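Local atomic coordinates of phosphatidylserine synthase (PDB entry 3HSI), a protein that belongs to the phospholipase D superfamily and is built around two mixed beta sheets flanked by helices. Residues L58-D63 against N125-V130; A65-L70 against A108-E113; E72-K77 against Y118-D123; R93-L98 against T207-T212. One frame throughout, in Å; residues are numbered along the deposited sequence. Where two conformers were deposited one is given.

Contact 1 of 4, residues L58-D63 against N125-V130; sequences LYWQKD and NMFFGV
Trp-60 and Phe-127 form a buried T-shaped aromatic pair. It joins the loop between strand 52-56 and helix 64-79 to the start of strand 127-130. The edge of Phe-127 is turned to the face of Trp-60. The two planes stand 82° apart. The centroid of the Phe-127 ring is 5.4 Å from that of the six-membered ring of Trp-60. One ring corner does the touching: Phe-127 CE1 sits 4.0 Å from Trp-60 CE3 and equally far from CD2 of the same indole. It therefore lies over the rim of the indole face, beside the CD2-CE3 bond, and not over the middle of a ring. In Trp-60, CG stands anti to the backbone N (chi1 -178°), which carries the indole out from the loop toward the strand. The setting is the alpha/beta layering of the phospholipase D fold. Here strand 84-90 pairs in parallel with both strand 52-56 and strand 127-130, and both aromatic side chains also touch Val-87 of that middle strand. Leu-70 of helix 64-79 packs on both as well. The polar edge of the indole is satisfied, since Trp-60 NE1 bonds to the carbonyl oxygen of Gly-66 at the start of the helix. The Phe-127 ring also stacks with Tyr-111, whose hydroxyl is hydrogen-bonded to the backbone oxygen of Trp-60.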
loop_
_atom_site.group_PDB
_atom_site.type_symbol
_atom_site.label_atom_id
_atom_site.label_comp_id
_atom_site.label_asym_id
_atom_site.label_seq_id
_atom_site.Cartn_x
_atom_site.Cartn_y
_atom_site.Cartn_z
ATOM N N LEU C 58 0.484 13.721 15.532
ATOM C CA LEU C 58 1.425 12.913 14.766
ATOM C C LEU C 58 2.723 12.757 15.584
ATOM O O LEU C 58 3.230 11.642 15.779
ATOM C CB LEU C 58 1.729 13.548 13.421
ATOM C CG LEU C 58 2.753 12.779 12.538
ATOM C CD1 LEU C 58 2.338 11.316 12.269
ATOM C CD2 LEU C 58 3.027 13.527 11.195
ATOM N N TYR C 59 3.229 13.857 16.123
ATOM C CA TYR C 59 4.414 13.751 16.950
ATOM C C TYR C 59 4.489 14.848 17.965
ATOM O O TYR C 59 3.766 15.833 17.876
ATOM C CB TYR C 59 5.684 13.711 16.097
ATOM C CG TYR C 59 5.928 14.906 15.192
ATOM C CD1 TYR C 59 6.721 15.966 15.615
ATOM C CD2 TYR C 59 5.418 14.945 13.892
ATOM C CE1 TYR C 59 6.990 17.033 14.783
ATOM C CE2 TYR C 59 5.675 16.013 13.049
ATOM C CZ TYR C 59 6.462 17.059 13.503
ATOM O OH TYR C 59 6.742 18.131 12.689
ATOM N N TRP C 60 5.367 14.660 18.949
ATOM C CA TRP C 60 5.654 15.664 19.925
ATOM C C TRP C 60 7.181 15.662 20.060
ATOM O O TRP C 60 7.783 14.727 20.590
ATOM C CB TRP C 60 4.950 15.315 21.224
ATOM C CG TRP C 60 5.113 16.285 22.322
ATOM C CD1 TRP C 60 6.248 16.966 22.668
ATOM C CD2 TRP C 60 4.122 16.636 23.291
ATOM N NE1 TRP C 60 6.019 17.729 23.786
ATOM C CE2 TRP C 60 4.719 17.547 24.187
ATOM C CE3 TRP C 60 2.781 16.260 23.491
ATOM C CZ2 TRP C 60 4.025 18.096 25.276
ATOM C CZ3 TRP C 60 2.089 16.804 24.579
ATOM C CH2 TRP C 60 2.708 17.729 25.438
ATOM N N GLN C 61 7.793 16.727 19.541
ATOM C CA GLN C 61 9.238 16.773 19.328
ATOM C C GLN C 61 9.998 17.203 20.579
ATOM O O GLN C 61 9.547 18.056 21.335
ATOM C CB GLN C 61 9.529 17.752 18.199
ATOM C CG GLN C 61 10.955 17.800 17.724
ATOM C CD GLN C 61 11.343 16.543 16.945
ATOM O OE1 GLN C 61 10.491 15.846 16.387
ATOM N NE2 GLN C 61 12.626 16.248 16.918
ATOM N N LYS C 62 11.171 16.625 20.761
ATOM C CA LYS C 62 12.066 17.008 21.846
ATOM C C LYS C 62 12.678 18.435 21.794
ATOM O O LYS C 62 13.581 18.722 22.570
ATOM C CB LYS C 62 13.213 16.003 21.911
ATOM C CG LYS C 62 13.933 15.851 20.579
ATOM C CD LYS C 62 15.165 14.961 20.676
ATOM C CE LYS C 62 16.097 15.286 19.485
ATOM N NZ LYS C 62 17.460 14.716 19.649
ATOM N N ASP C 63 12.252 19.311 20.899
ATOM C CA ASP C 63 12.927 20.605 20.782
ATOM C C ASP C 63 12.432 21.561 21.884
ATOM O O ASP C 63 11.801 21.124 22.846
ATOM C CB ASP C 63 12.733 21.171 19.372
ATOM C CG ASP C 63 11.252 21.345 19.011
ATOM O OD1 ASP C 63 10.419 21.380 19.951
ATOM O OD2 ASP C 63 10.926 21.479 17.804
ATOM N N ASN C 125 2.482 6.309 33.338
ATOM C CA ASN C 125 2.776 6.445 31.913
ATOM C C ASN C 125 1.862 7.522 31.349
ATOM O O ASN C 125 0.668 7.529 31.652
ATOM C CB ASN C 125 2.475 5.131 31.186
ATOM C CG ASN C 125 3.346 3.975 31.658
ATOM O OD1 ASN C 125 4.551 4.114 31.810
ATOM N ND2 ASN C 125 2.741 2.816 31.833
HETATM N N MSE C 126 2.427 8.425 30.546
HETATM C CA MSE C 126 1.673 9.511 29.916
HETATM C C MSE C 126 1.786 9.525 28.386
HETATM O O MSE C 126 0.871 9.994 27.704
HETATM C CB MSE C 126 2.100 10.864 30.492
HETATM C CG MSE C 126 1.840 10.963 31.983
HETATM SE SE MSE C 126 1.956 12.752 32.707
HETATM C CE MSE C 126 0.784 12.428 34.187
ATOM N N PHE C 127 2.896 9.010 27.862
ATOM C CA PHE C 127 3.143 8.967 26.425
ATOM C C PHE C 127 2.971 7.579 25.862
ATOM O O PHE C 127 3.659 6.634 26.265
ATOM C CB PHE C 127 4.558 9.455 26.096
ATOM C CG PHE C 127 4.712 10.931 26.189
ATOM C CD1 PHE C 127 4.393 11.735 25.113
ATOM C CD2 PHE C 127 5.157 11.515 27.364
ATOM C CE1 PHE C 127 4.513 13.104 25.199
ATOM C CE2 PHE C 127 5.291 12.878 27.456
ATOM C CZ PHE C 127 4.952 13.680 26.374
ATOM N N PHE C 128 2.057 7.471 24.904
ATOM C CA PHE C 128 1.736 6.209 24.282
ATOM C C PHE C 128 1.926 6.267 22.774
ATOM O O PHE C 128 1.503 7.217 22.137
ATOM C CB PHE C 128 0.298 5.818 24.634
ATOM C CG PHE C 128 0.043 5.729 26.120
ATOM C CD1 PHE C 128 0.225 4.528 26.801
ATOM C CD2 PHE C 128 -0.346 6.872 26.850
ATOM C CE1 PHE C 128 -0.002 4.463 28.171
ATOM C CE2 PHE C 128 -0.565 6.796 28.228
ATOM C CZ PHE C 128 -0.411 5.595 28.871
ATOM N N GLY C 129 2.546 5.231 22.217
ATOM C CA GLY C 129 2.798 5.138 20.775
ATOM C C GLY C 129 1.756 4.266 20.082
ATOM O O GLY C 129 1.531 3.117 20.473
ATOM N N VAL C 130 1.086 4.842 19.085
ATOM C CA VAL C 130 0.023 4.130 18.371
ATOM C C VAL C 130 0.555 3.724 16.994
ATOM O O VAL C 130 0.887 4.576 16.196
ATOM C CB VAL C 130 -1.208 5.046 18.175
ATOM C CG1 VAL C 130 -2.269 4.361 17.334
ATOM C CG2 VAL C 130 -1.755 5.537 19.512
#

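Contact 2 of 4, residues A65-L70 against A108-E113; sequences AGQEIL and ADWYCE
The indole of Trp-110 meets Leu-70 over one face and has two oxygens at its edge, those of Gln-67 and Gly-66. On the face, the CD2 methyl of Leu-70 makes a CH-pi contact. It lies over the six-membered ring of Trp-110, 4.1 Å from the centroid. Its nearest ring atom is CH2, at 3.7 Å from Leu-70 CD2. At the edge, Trp-110 NE1 donates a hydrogen bond of 3.1 Å to Gln-67 OE1. The N-H...O angle is 150°. The oxygen lies in the indole plane, but the donor stands above the plane of the amide. The two planes are almost perpendicular, at 89°. Gln-67 reaches this place through a bend at chi2. Its NE2 is held by Asp-71 and Gln-114, so bonds at both ends of the amide fix its rotation. Further round the edge, Trp-110 CH2 comes to 3.5 Å from Gly-66 O. That oxygen also receives the helical bond from Leu-70 N. Gly-66 has no side chain, and the six-membered ring comes right up to its backbone. Segments 65-70 and 108-113 of the two helices run at 36° to each other, with their axes 12.4 Å apart. Trp-110 bridges the gap between them and also touches Lys-62 in the loop before helix 64-79. Ile-69 packs on Ile-42, Ile-43 and Ile-46 of helix 35-48.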
loop_
_atom_site.group_PDB
_atom_site.type_symbol
_atom_site.label_atom_id
_atom_site.label_comp_id
_atom_site.label_asym_id
_atom_site.label_seq_id
_atom_site.Cartn_x
_atom_site.Cartn_y
_atom_site.Cartn_z
ATOM N N ALA C 65 10.147 24.085 22.090
ATOM C CA ALA C 65 8.686 24.165 22.240
ATOM C C ALA C 65 8.123 22.879 22.900
ATOM O O ALA C 65 7.326 22.947 23.851
ATOM C CB ALA C 65 8.011 24.448 20.886
ATOM N N GLY C 66 8.565 21.715 22.415
ATOM C CA GLY C 66 8.172 20.434 23.028
ATOM C C GLY C 66 8.417 20.422 24.526
ATOM O O GLY C 66 7.577 19.947 25.297
ATOM N N GLN C 67 9.570 20.962 24.928
ATOM C CA GLN C 67 10.014 20.965 26.291
ATOM C C GLN C 67 9.183 21.920 27.139
ATOM O O GLN C 67 8.829 21.593 28.273
ATOM C CB GLN C 67 11.497 21.358 26.368
ATOM C CG GLN C 67 12.083 21.378 27.797
ATOM C CD GLN C 67 12.245 19.974 28.392
ATOM O OE1 GLN C 67 13.022 19.158 27.887
ATOM N NE2 GLN C 67 11.480 19.677 29.456
ATOM N N GLU C 68 8.894 23.098 26.599
ATOM C CA GLU C 68 8.069 24.077 27.294
ATOM C C GLU C 68 6.673 23.492 27.526
ATOM O O GLU C 68 6.131 23.589 28.631
ATOM C CB GLU C 68 7.972 25.352 26.484
ATOM C CG GLU C 68 7.409 26.522 27.280
ATOM C CD GLU C 68 7.348 27.816 26.486
ATOM O OE1 GLU C 68 7.965 27.907 25.391
ATOM O OE2 GLU C 68 6.669 28.754 26.969
ATOM N N ILE C 69 6.117 22.825 26.524
ATOM C CA ILE C 69 4.774 22.268 26.703
ATOM C C ILE C 69 4.788 21.131 27.710
ATOM O O ILE C 69 3.937 21.097 28.613
ATOM C CB ILE C 69 4.082 21.846 25.378
ATOM C CG1 ILE C 69 3.994 23.023 24.393
ATOM C CG2 ILE C 69 2.685 21.284 25.651
ATOM C CD1 ILE C 69 3.563 24.367 25.018
ATOM N N LEU C 70 5.763 20.228 27.591
ATOM C CA LEU C 70 5.837 19.082 28.508
ATOM C C LEU C 70 6.094 19.529 29.943
ATOM O O LEU C 70 5.549 18.945 30.883
ATOM C CB LEU C 70 6.881 18.083 28.044
ATOM C CG LEU C 70 6.928 16.740 28.770
ATOM C CD1 LEU C 70 5.526 16.118 28.817
ATOM C CD2 LEU C 70 7.928 15.791 28.108
ATOM N N ALA C 108 10.968 9.359 21.698
ATOM C CA ALA C 108 10.774 8.324 22.741
ATOM C C ALA C 108 11.899 8.337 23.812
ATOM O O ALA C 108 11.629 8.330 25.009
ATOM C CB ALA C 108 10.619 6.903 22.106
ATOM N N ASP C 109 13.156 8.416 23.387
ATOM C CA ASP C 109 14.260 8.482 24.354
ATOM C C ASP C 109 14.059 9.687 25.269
ATOM O O ASP C 109 14.202 9.578 26.488
ATOM C CB ASP C 109 15.622 8.577 23.663
ATOM C CG ASP C 109 15.950 7.360 22.863
ATOM O OD1 ASP C 109 15.578 6.257 23.302
ATOM O OD2 ASP C 109 16.608 7.489 21.802
ATOM N N TRP C 110 13.686 10.818 24.680
ATOM C CA TRP C 110 13.435 12.041 25.447
ATOM C C TRP C 110 12.230 11.950 26.441
ATOM O O TRP C 110 12.306 12.450 27.571
ATOM C CB TRP C 110 13.386 13.269 24.497
ATOM C CG TRP C 110 12.963 14.572 25.136
ATOM C CD1 TRP C 110 13.695 15.343 25.999
ATOM C CD2 TRP C 110 11.711 15.252 24.957
ATOM N NE1 TRP C 110 12.971 16.463 26.374
ATOM C CE2 TRP C 110 11.748 16.423 25.758
ATOM C CE3 TRP C 110 10.556 14.990 24.195
ATOM C CZ2 TRP C 110 10.683 17.327 25.813
ATOM C CZ3 TRP C 110 9.506 15.901 24.240
ATOM C CH2 TRP C 110 9.574 17.050 25.055
ATOM N N TYR C 111 11.138 11.310 26.043
ATOM C CA TYR C 111 10.017 11.132 26.954
ATOM C C TYR C 111 10.471 10.378 28.207
ATOM O O TYR C 111 10.106 10.774 29.308
ATOM C CB TYR C 111 8.830 10.406 26.308
ATOM C CG TYR C 111 8.319 10.934 24.973
ATOM C CD1 TYR C 111 8.196 12.309 24.722
ATOM C CD2 TYR C 111 7.924 10.030 23.950
ATOM C CE1 TYR C 111 7.728 12.785 23.491
ATOM C CE2 TYR C 111 7.445 10.497 22.723
ATOM C CZ TYR C 111 7.353 11.876 22.500
ATOM O OH TYR C 111 6.884 12.343 21.290
ATOM N N CYS C 112 11.289 9.324 28.038
ATOM C CA CYS C 112 11.861 8.558 29.178
ATOM C C CYS C 112 12.765 9.384 30.051
ATOM O O CYS C 112 12.687 9.312 31.277
ATOM C CB CYS C 112 12.721 7.427 28.701
ATOM S SG CYS C 112 11.847 6.221 27.821
ATOM N N GLU C 113 13.662 10.122 29.406
ATOM C CA GLU C 113 14.541 11.015 30.091
ATOM C C GLU C 113 13.731 11.970 30.991
ATOM O O GLU C 113 13.984 12.056 32.191
ATOM C CB GLU C 113 15.396 11.773 29.080
ATOM C CG GLU C 113 16.169 12.937 29.691
ATOM C CD GLU C 113 16.688 13.932 28.657
ATOM O OE1 GLU C 113 16.738 15.136 28.976
ATOM O OE2 GLU C 113 17.039 13.521 27.523
#

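Contact 3 of 4, residues E72-K77 against Y118-D123; sequences EIYRVK and YQLPDD
Tyr-74 and Tyr-118 make an offset stack. Their planes are only 9° from parallel, and the ring centroids are 4.2 Å apart. The rings are slid so that Tyr-118 CD2 lies over the centre of the Tyr-74 ring, while Tyr-74 CG lies over the centre of the Tyr-118 ring. The closest ring atoms are Tyr-74 CD1 and Tyr-118 CG, at 3.5 Å. A CH-pi contact continues the overlap toward the helix backbone. Tyr-74 CB sits 3.8 Å from the centroid of the Tyr-118 ring, 13° off its normal. In Tyr-74, CG lies anti to the carbonyl carbon. This chi1 (-88°) swings the ring over Tyr-118, while CB itself already lies over that ring. The remaining packing is apolar and centres on Leu-120. Its CD1 methyl approaches Tyr-74 obliquely, with CD1 of Leu-120 3.4 Å from CE1 of Tyr-74. The same methyl lies 3.8 Å from Lys-77 CG, where the two side chains cross at about a right angle. Only the aliphatic part of Lys-77 takes part. Its NZ is hydrogen-bonded to the carbonyl oxygens of Pro-81 and Leu-83, in the loop between helix 64-79 and strand 84-90. The contact thus fastens the end of helix 107-118, and the loop leading from it to strand 127-130, against the second half of helix 64-79. Around the same helix, Glu-72, Ile-73 and Val-76 pack on Ile-46 of helix 35-48.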
loop_
_atom_site.group_PDB
_atom_site.type_symbol
_atom_site.label_atom_id
_atom_site.label_comp_id
_atom_site.label_asym_id
_atom_site.label_seq_id
_atom_site.Cartn_x
_atom_site.Cartn_y
_atom_site.Cartn_z
ATOM N N GLU C 72 4.924 22.326 31.234
ATOM C CA GLU C 72 3.601 22.740 31.701
ATOM C C GLU C 72 2.774 21.560 32.207
ATOM O O GLU C 72 2.119 21.675 33.250
ATOM C CB GLU C 72 2.815 23.525 30.643
ATOM C CG GLU C 72 3.422 24.878 30.251
ATOM C CD GLU C 72 3.415 25.906 31.356
ATOM O OE1 GLU C 72 2.646 25.791 32.342
ATOM O OE2 GLU C 72 4.220 26.850 31.241
ATOM N N ILE C 73 2.831 20.435 31.484
ATOM C CA ILE C 73 2.111 19.211 31.857
ATOM C C ILE C 73 2.563 18.710 33.221
ATOM O O ILE C 73 1.741 18.436 34.085
ATOM C CB ILE C 73 2.356 18.049 30.844
ATOM C CG1 ILE C 73 1.848 18.421 29.453
ATOM C CG2 ILE C 73 1.701 16.715 31.348
ATOM C CD1 ILE C 73 0.363 18.345 29.292
ATOM N N TYR C 74 3.881 18.580 33.396
ATOM C CA TYR C 74 4.452 18.007 34.608
ATOM C C TYR C 74 4.130 18.914 35.781
ATOM O O TYR C 74 3.879 18.445 36.876
ATOM C CB TYR C 74 5.967 17.808 34.467
ATOM C CG TYR C 74 6.333 16.468 33.871
ATOM C CD1 TYR C 74 6.482 15.342 34.691
ATOM C CD2 TYR C 74 6.549 16.326 32.513
ATOM C CE1 TYR C 74 6.810 14.100 34.166
ATOM C CE2 TYR C 74 6.871 15.079 31.970
ATOM C CZ TYR C 74 7.006 13.975 32.810
ATOM O OH TYR C 74 7.321 12.754 32.294
ATOM N N ARG C 75 4.119 20.219 35.535
ATOM C CA ARG C 75 3.788 21.155 36.586
ATOM C C ARG C 75 2.344 20.947 37.077
ATOM O O ARG C 75 2.126 20.871 38.289
ATOM C CB ARG C 75 4.063 22.589 36.125
ATOM C CG ARG C 75 3.655 23.679 37.097
ATOM C CD ARG C 75 3.861 25.041 36.418
ATOM N NE ARG C 75 3.149 26.181 37.021
ATOM C CZ ARG C 75 1.833 26.408 36.942
ATOM N NH1 ARG C 75 1.012 25.544 36.329
ATOM N NH2 ARG C 75 1.327 27.501 37.512
ATOM N N VAL C 76 1.372 20.822 36.162
ATOM C CA VAL C 76 -0.020 20.665 36.598
ATOM C C VAL C 76 -0.241 19.303 37.223
ATOM O O VAL C 76 -1.012 19.173 38.185
ATOM C CB VAL C 76 -1.097 20.939 35.504
ATOM C CG1 VAL C 76 -1.158 22.394 35.235
ATOM C CG2 VAL C 76 -0.864 20.119 34.228
ATOM N N LYS C 77 0.463 18.311 36.673
ATOM C CA LYS C 77 0.409 16.939 37.140
ATOM C C LYS C 77 1.017 16.796 38.534
ATOM O O LYS C 77 0.562 15.988 39.325
ATOM C CB LYS C 77 1.105 16.027 36.144
ATOM C CG LYS C 77 1.120 14.588 36.544
ATOM C CD LYS C 77 -0.272 13.955 36.509
ATOM C CE LYS C 77 -0.256 12.680 37.314
ATOM N NZ LYS C 77 -1.546 11.954 37.210
ATOM N N TYR C 118 11.961 14.196 36.063
ATOM C CA TYR C 118 10.951 14.805 36.919
ATOM C C TYR C 118 10.619 13.947 38.142
ATOM O O TYR C 118 10.330 14.479 39.202
ATOM C CB TYR C 118 9.676 15.083 36.119
ATOM C CG TYR C 118 9.692 16.424 35.439
ATOM C CD1 TYR C 118 9.375 17.583 36.145
ATOM C CD2 TYR C 118 10.043 16.537 34.084
ATOM C CE1 TYR C 118 9.390 18.823 35.528
ATOM C CE2 TYR C 118 10.065 17.775 33.446
ATOM C CZ TYR C 118 9.738 18.915 34.183
ATOM O OH TYR C 118 9.755 20.144 33.570
ATOM N N GLN C 119 10.688 12.624 37.971
ATOM C CA GLN C 119 10.212 11.623 38.934
ATOM C C GLN C 119 9.018 12.068 39.786
ATOM O O GLN C 119 9.128 12.297 40.986
ATOM C CB GLN C 119 11.362 11.038 39.768
ATOM C CG GLN C 119 12.072 11.992 40.692
ATOM C CD GLN C 119 13.380 11.422 41.225
ATOM O OE1 GLN C 119 13.713 10.248 41.005
ATOM N NE2 GLN C 119 14.136 12.261 41.926
ATOM N N LEU C 120 7.873 12.206 39.138
ATOM C CA LEU C 120 6.609 12.436 39.837
ATOM C C LEU C 120 6.366 11.305 40.832
ATOM O O LEU C 120 6.679 10.146 40.532
ATOM C CB LEU C 120 5.446 12.467 38.848
ATOM C CG LEU C 120 5.423 13.580 37.804
ATOM C CD1 LEU C 120 4.600 13.130 36.587
ATOM C CD2 LEU C 120 4.878 14.875 38.387
ATOM N N PRO C 121 5.785 11.630 42.004
ATOM C CA PRO C 121 5.561 10.596 43.020
ATOM C C PRO C 121 4.645 9.512 42.459
ATOM O O PRO C 121 4.898 8.323 42.632
ATOM C CB PRO C 121 4.866 11.360 44.163
ATOM C CG PRO C 121 5.126 12.824 43.891
ATOM C CD PRO C 121 5.175 12.920 42.387
ATOM N N ASP C 122 3.604 9.950 41.762
ATOM C CA ASP C 122 2.670 9.074 41.101
ATOM C C ASP C 122 3.461 8.222 40.109
ATOM O O ASP C 122 3.607 6.985 40.292
ATOM C CB ASP C 122 1.617 9.913 40.386
ATOM N N ASP C 123 3.991 8.898 39.083
ATOM C CA ASP C 123 4.921 8.293 38.143
ATOM C C ASP C 123 4.192 7.405 37.127
ATOM O O ASP C 123 4.632 6.322 36.799
ATOM C CB ASP C 123 6.013 7.550 38.926
ATOM C CG ASP C 123 6.979 6.795 38.040
ATOM O OD1 ASP C 123 7.367 7.306 36.955
ATOM O OD2 ASP C 123 7.356 5.678 38.460
#

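Contact 4 of 4, residues R93-L98 against T207-T212; sequences RAQRNL and TNRPRT
Gln-95 and Arg-209 reach toward each other with like first torsions, each having CG anti to its carbonyl carbon (chi1 near -60° in both). Beyond CG the glutamine chain is extended. The arginine chain bends at chi3 (-84°), which sets the direction of NE and the guanidinium beyond CD. The side chains come from opposite directions, and the planes of their flat groups are 78° apart. The atom modelled as Gln-95 NE2 lies 3.0 Å from Arg-209 NE, at the edge of the guanidinium and near its plane. That amide is probably turned over in the model. With its oxygen in this place, the pair may be a hydrogen bond. The amide atom is also 3.4 Å from Arg-209 CD. This is a surface contact between two loops of the phospholipase D-type fold. One follows strand 84-90 and leads to helix 107-118; the other follows strand 202-203 and leads to helix 216-229. Both side chains touch Ala-108 of helix 107-118, and both touch Leu-204 as well. At its far end Arg-209 NH2 makes a long, weak ion pair with Asp-109. Within the first loop, Arg-96 NH1 donates a hydrogen bond of 3.2 Å to the backbone oxygen of the next residue, Asn-97 O, while Arg-96 NE forms a salt bridge with Glu-136.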
loop_
_atom_site.group_PDB
_atom_site.type_symbol
_atom_site.label_atom_id
_atom_site.label_comp_id
_atom_site.label_asym_id
_atom_site.label_seq_id
_atom_site.Cartn_x
_atom_site.Cartn_y
_atom_site.Cartn_z
ATOM N N ARG C 93 7.012 7.232 14.190
ATOM C CA ARG C 93 7.554 8.578 14.145
ATOM C C ARG C 93 8.296 8.923 15.431
ATOM O O ARG C 93 9.345 9.577 15.387
ATOM C CB ARG C 93 6.459 9.602 13.786
ATOM C CG ARG C 93 6.913 11.050 13.736
ATOM C CD ARG C 93 8.025 11.293 12.694
ATOM N NE ARG C 93 8.412 12.703 12.717
ATOM C CZ ARG C 93 9.196 13.255 13.647
ATOM N NH1 ARG C 93 9.709 12.506 14.638
ATOM N NH2 ARG C 93 9.478 14.554 13.586
ATOM N N ALA C 94 7.795 8.435 16.558
ATOM C CA ALA C 94 8.421 8.724 17.860
ATOM C C ALA C 94 9.779 8.034 18.095
ATOM O O ALA C 94 10.499 8.393 19.020
ATOM C CB ALA C 94 7.449 8.396 19.014
ATOM N N GLN C 95 10.118 7.053 17.255
ATOM C CA GLN C 95 11.283 6.229 17.499
ATOM C C GLN C 95 12.314 6.280 16.376
ATOM O O GLN C 95 13.110 5.379 16.219
ATOM C CB GLN C 95 10.861 4.790 17.792
ATOM C CG GLN C 95 10.008 4.694 19.046
ATOM C CD GLN C 95 9.531 3.297 19.330
ATOM O OE1 GLN C 95 8.506 2.853 18.799
ATOM N NE2 GLN C 95 10.249 2.597 20.197
ATOM N N ARG C 96 12.304 7.347 15.608
ATOM C CA ARG C 96 13.357 7.555 14.632
ATOM C C ARG C 96 13.741 9.019 14.638
ATOM O O ARG C 96 12.994 9.841 15.135
ATOM C CB ARG C 96 12.899 7.121 13.244
ATOM C CG ARG C 96 11.869 8.038 12.612
ATOM C CD ARG C 96 11.516 7.545 11.223
ATOM N NE ARG C 96 10.319 8.183 10.673
ATOM C CZ ARG C 96 10.281 9.405 10.149
ATOM N NH1 ARG C 96 11.365 10.167 10.121
ATOM N NH2 ARG C 96 9.144 9.874 9.665
ATOM N N ASN C 97 14.918 9.315 14.104
ATOM C CA ASN C 97 15.347 10.696 13.798
ATOM C C ASN C 97 14.841 11.176 12.441
ATOM O O ASN C 97 14.183 10.430 11.717
ATOM C CB ASN C 97 16.869 10.771 13.826
ATOM C CG ASN C 97 17.423 10.375 15.155
ATOM O OD1 ASN C 97 16.971 10.873 16.193
ATOM N ND2 ASN C 97 18.389 9.459 15.152
ATOM N N LEU C 98 15.156 12.411 12.085
ATOM C CA LEU C 98 14.614 12.997 10.854
ATOM C C LEU C 98 15.383 12.568 9.590
ATOM O O LEU C 98 16.486 12.023 9.694
ATOM C CB LEU C 98 14.530 14.523 10.986
ATOM C CG LEU C 98 13.543 15.015 12.058
ATOM C CD1 LEU C 98 13.864 16.458 12.440
ATOM C CD2 LEU C 98 12.097 14.890 11.590
ATOM N N THR C 207 11.790 2.487 29.265
ATOM C CA THR C 207 13.007 1.996 28.619
ATOM C C THR C 207 12.756 0.692 27.877
ATOM O O THR C 207 13.327 0.449 26.813
ATOM C CB THR C 207 14.172 1.811 29.639
ATOM O OG1 THR C 207 13.739 0.974 30.717
ATOM C CG2 THR C 207 14.601 3.140 30.222
ATOM N N ASN C 208 11.899 -0.126 28.470
ATOM C CA ASN C 208 11.540 -1.399 27.907
ATOM C C ASN C 208 10.352 -1.211 26.973
ATOM O O ASN C 208 9.190 -1.326 27.382
ATOM C CB ASN C 208 11.253 -2.423 29.019
ATOM C CG ASN C 208 10.361 -1.867 30.127
ATOM O OD1 ASN C 208 10.535 -0.736 30.583
ATOM N ND2 ASN C 208 9.405 -2.679 30.573
ATOM N N ARG C 209 10.653 -0.868 25.725
ATOM C CA ARG C 209 9.620 -0.834 24.684
ATOM C C ARG C 209 9.840 -2.034 23.799
ATOM O O ARG C 209 10.979 -2.324 23.444
ATOM C CB ARG C 209 9.750 0.396 23.800
ATOM C CG ARG C 209 9.670 1.689 24.510
ATOM C CD ARG C 209 9.675 2.782 23.499
ATOM N NE ARG C 209 11.015 3.160 23.058
ATOM C CZ ARG C 209 11.846 3.904 23.788
ATOM N NH1 ARG C 209 11.479 4.304 25.005
ATOM N NH2 ARG C 209 13.040 4.247 23.313
ATOM N N PRO C 210 8.758 -2.713 23.402
ATOM C CA PRO C 210 8.956 -3.781 22.423
ATOM C C PRO C 210 9.448 -3.230 21.066
ATOM O O PRO C 210 9.304 -2.044 20.783
ATOM C CB PRO C 210 7.570 -4.425 22.329
ATOM C CG PRO C 210 6.613 -3.313 22.702
ATOM C CD PRO C 210 7.335 -2.499 23.739
ATOM N N ARG C 211 10.072 -4.082 20.266
ATOM C CA ARG C 211 10.419 -3.765 18.890
ATOM C C ARG C 211 9.206 -4.042 18.047
ATOM O O ARG C 211 8.393 -4.899 18.388
ATOM C CB ARG C 211 11.567 -4.638 18.386
ATOM C CG ARG C 211 12.919 -4.255 18.912
ATOM C CD ARG C 211 13.529 -5.419 19.673
ATOM N NE ARG C 211 14.973 -5.242 19.861
ATOM C CZ ARG C 211 15.566 -4.862 20.998
ATOM N NH1 ARG C 211 14.849 -4.623 22.099
ATOM N NH2 ARG C 211 16.892 -4.730 21.033
ATOM N N THR C 212 9.094 -3.298 16.951
ATOM C CA THR C 212 8.082 -3.524 15.934
ATOM C C THR C 212 8.000 -5.009 15.528
ATOM O O THR C 212 6.954 -5.648 15.721
ATOM C CB THR C 212 8.342 -2.603 14.713
ATOM O OG1 THR C 212 8.264 -1.229 15.126
ATOM C CG2 THR C 212 7.343 -2.863 13.593
#

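From the N terminus, the chain leaves strand 52-56 through loop 58-63, where contact 1 begins. It then enters helix 64-79, which gives its first half to contact 2 and its second to contact 3. After strand 84-90 comes loop 93-98, the start of contact 4. Helix 107-118 then closes contact 2, the loop after it closes contact 3, and strand 127-130 closes contact 1. Contacts 2 and 3 thus fall within the loop of contact 1 and cross each other. Contact 4, closed much later by segment 207-212, crosses all three. Together they tie helices 64-79 and 107-118, strand 127-130 and the connecting loops to one another.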